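401aa long hypothetical glucose-1-phosphate thymidylyltransferase (Sulfolobus tokodaii, PDB 2GGO) acts as a bifunctional enzyme in the synthesis of UDP-N-acetylglucosamine and UDP-N-acetylgalactosamine. Local coordinates at residues Y130-L135 with E146-P151. Sequence-based numbering, arbitrary orientation.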
loop_
_atom_site.group_PDB
_atom_site.type_symbol
_atom_site.label_atom_id
_atom_site.label_comp_id
_atom_site.label_asym_id
_atom_site.label_seq_id
_atom_site.Cartn_x
_atom_site.Cartn_y
_atom_site.Cartn_z
ATOM N N TYR A 130 10.033 -2.746 12.496
ATOM C CA TYR A 130 10.621 -1.410 12.815
ATOM C C TYR A 130 11.961 -1.251 13.575
ATOM O O TYR A 130 12.113 -1.648 14.741
ATOM C CB TYR A 130 9.574 -0.357 13.256
ATOM C CG TYR A 130 8.283 -0.355 12.454
ATOM C CD1 TYR A 130 7.074 -0.029 13.069
ATOM C CD2 TYR A 130 8.265 -0.696 11.094
ATOM C CE1 TYR A 130 5.882 -0.036 12.363
ATOM C CE2 TYR A 130 7.073 -0.709 10.373
ATOM C CZ TYR A 130 5.883 -0.378 11.015
ATOM O OH TYR A 130 4.687 -0.375 10.325
ATOM N N GLY A 131 12.914 -0.641 12.864
ATOM C CA GLY A 131 14.157 -0.137 13.435
ATOM C C GLY A 131 13.883 1.066 14.314
ATOM O O GLY A 131 13.317 2.067 13.862
ATOM N N VAL A 132 14.284 0.946 15.580
ATOM C CA VAL A 132 14.069 1.969 16.603
ATOM C C VAL A 132 15.258 2.930 16.582
ATOM O O VAL A 132 16.397 2.503 16.388
ATOM C CB VAL A 132 13.933 1.331 18.006
ATOM C CG1 VAL A 132 13.057 2.175 18.886
ATOM C CG2 VAL A 132 13.348 -0.080 17.907
ATOM N N LEU A 133 14.997 4.224 16.765
ATOM C CA LEU A 133 16.052 5.239 16.650
ATOM C C LEU A 133 16.623 5.645 18.006
ATOM O O LEU A 133 15.921 6.240 18.832
ATOM C CB LEU A 133 15.568 6.486 15.882
ATOM C CG LEU A 133 15.054 6.423 14.433
ATOM C CD1 LEU A 133 14.627 7.810 14.014
ATOM C CD2 LEU A 133 16.070 5.875 13.446
ATOM N N VAL A 134 17.901 5.314 18.216
ATOM C CA VAL A 134 18.656 5.707 19.425
ATOM C C VAL A 134 19.229 7.121 19.255
ATOM O O VAL A 134 20.189 7.336 18.502
ATOM C CB VAL A 134 19.828 4.714 19.757
ATOM C CG1 VAL A 134 20.236 4.828 21.223
ATOM C CG2 VAL A 134 19.462 3.272 19.426
ATOM N N LEU A 135 18.633 8.081 19.949
ATOM C CA LEU A 135 19.095 9.460 19.868
ATOM C C LEU A 135 20.163 9.797 20.925
ATOM O O LEU A 135 19.899 9.687 22.128
ATOM C CB LEU A 135 17.910 10.415 20.014
ATOM C CG LEU A 135 16.861 10.484 18.911
ATOM C CD1 LEU A 135 15.769 11.447 19.329
ATOM C CD2 LEU A 135 17.487 10.912 17.595
ATOM N N GLU A 146 17.874 -2.724 14.670
ATOM C CA GLU A 146 17.025 -3.435 13.731
ATOM C C GLU A 146 16.135 -4.528 14.334
ATOM O O GLU A 146 16.563 -5.678 14.505
ATOM C CB GLU A 146 17.839 -3.958 12.541
ATOM C CG GLU A 146 17.633 -3.120 11.286
ATOM C CD GLU A 146 16.174 -2.648 11.131
ATOM O OE1 GLU A 146 15.961 -1.421 10.989
ATOM O OE2 GLU A 146 15.244 -3.495 11.177
ATOM N N LYS A 147 14.901 -4.131 14.662
ATOM C CA LYS A 147 13.802 -5.034 15.050
ATOM C C LYS A 147 14.045 -5.846 16.340
ATOM O O LYS A 147 13.870 -7.069 16.349
ATOM C CB LYS A 147 13.429 -5.939 13.866
ATOM C CG LYS A 147 13.109 -5.161 12.592
ATOM C CD LYS A 147 12.230 -5.942 11.631
ATOM C CE LYS A 147 13.021 -6.482 10.466
ATOM N NZ LYS A 147 12.096 -6.992 9.422
ATOM N N PRO A 148 14.404 -5.157 17.446
ATOM C CA PRO A 148 15.049 -5.781 18.619
ATOM C C PRO A 148 14.168 -6.602 19.591
ATOM O O PRO A 148 14.690 -7.122 20.594
ATOM C CB PRO A 148 15.640 -4.572 19.354
ATOM C CG PRO A 148 14.685 -3.468 19.047
ATOM C CD PRO A 148 14.207 -3.705 17.646
ATOM N N GLU A 149 12.872 -6.728 19.287
ATOM C CA GLU A 149 11.824 -7.239 20.226
ATOM C C GLU A 149 11.762 -6.609 21.639
ATOM O O GLU A 149 10.877 -6.943 22.436
ATOM C CB GLU A 149 11.703 -8.785 20.264
ATOM C CG GLU A 149 12.782 -9.541 21.029
ATOM C CD GLU A 149 13.775 -10.216 20.103
ATOM O OE1 GLU A 149 13.878 -9.807 18.920
ATOM O OE2 GLU A 149 14.451 -11.165 20.557
ATOM N N ILE A 150 12.696 -5.707 21.934
ATOM C CA ILE A 150 12.507 -4.736 23.013
ATOM C C ILE A 150 12.386 -3.339 22.346
ATOM O O ILE A 150 13.063 -3.076 21.340
ATOM C CB ILE A 150 13.615 -4.857 24.143
ATOM C CG1 ILE A 150 13.043 -4.500 25.536
ATOM C CG2 ILE A 150 14.942 -4.144 23.764
ATOM C CD1 ILE A 150 12.907 -2.998 25.865
ATOM N N PRO A 151 11.445 -2.489 22.815
ATOM C CA PRO A 151 11.414 -1.125 22.301
ATOM C C PRO A 151 12.115 -0.083 23.206
ATOM O O PRO A 151 11.494 0.423 24.157
ATOM C CB PRO A 151 9.899 -0.839 22.185
ATOM C CG PRO A 151 9.198 -1.939 23.032
ATOM C CD PRO A 151 10.297 -2.733 23.706
#
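The flat peptide group joining Tyr130 to Gly131 receives Lys147 on one face: Lys147 CG stands almost squarely over Tyr130 C at 4.2 Å, and Lys147 N lies over the same face, 3.7 Å from Tyr130 O. At the oxygen edge of this group Pro148 CD comes to 4.1 Å from Tyr130 O. The setting is the open end of the beta-hairpin 132-135/141-145 in the GT-A nucleotidyltransferase domain, where the Glu-Lys-Pro sequence familiar from sugar nucleotidyltransferases leaves the second strand. A second flat group, the Glu146 carboxylate, turns one face toward Gly131: Gly131 CA is raised above the carboxylate plane beyond OE1, at 3.3 Å. The Glu146 chain bends at chi2 (-38°), which swings CD back toward Gly131 although CB sets out the other way; the absence of a side chain on Gly131 leaves room for this approach. No hydrogen bond links the segments, so the fit is one of van der Waals packing. Gly131 and Glu146, together with Asn157, whose backbone is hydrogen-bonded to that of Gly131, probably bind N-acetylglucosamine 1-phosphate, and the contact thus forms part of the sugar-phosphate pocket. Lys147 CG lies beside its own backbone N (chi1 -54°), the position from which it packs over the peptide; Lys147 CD lies 4.0 Å from Tyr130 N, and the rest of the chain leads away. Tyr130, preceded by a cis peptide bond, directs its ring away from 146-151 to pack on Val124 and Ile156, its OH hydrogen-bonded to Asp208. Farther into the hairpin, buried Val132 also touches Pro152 and Ser153. Val132 CG2 meets the Pro148 ring at its edge, not over a face, 3.7 Å from Pro148 CD.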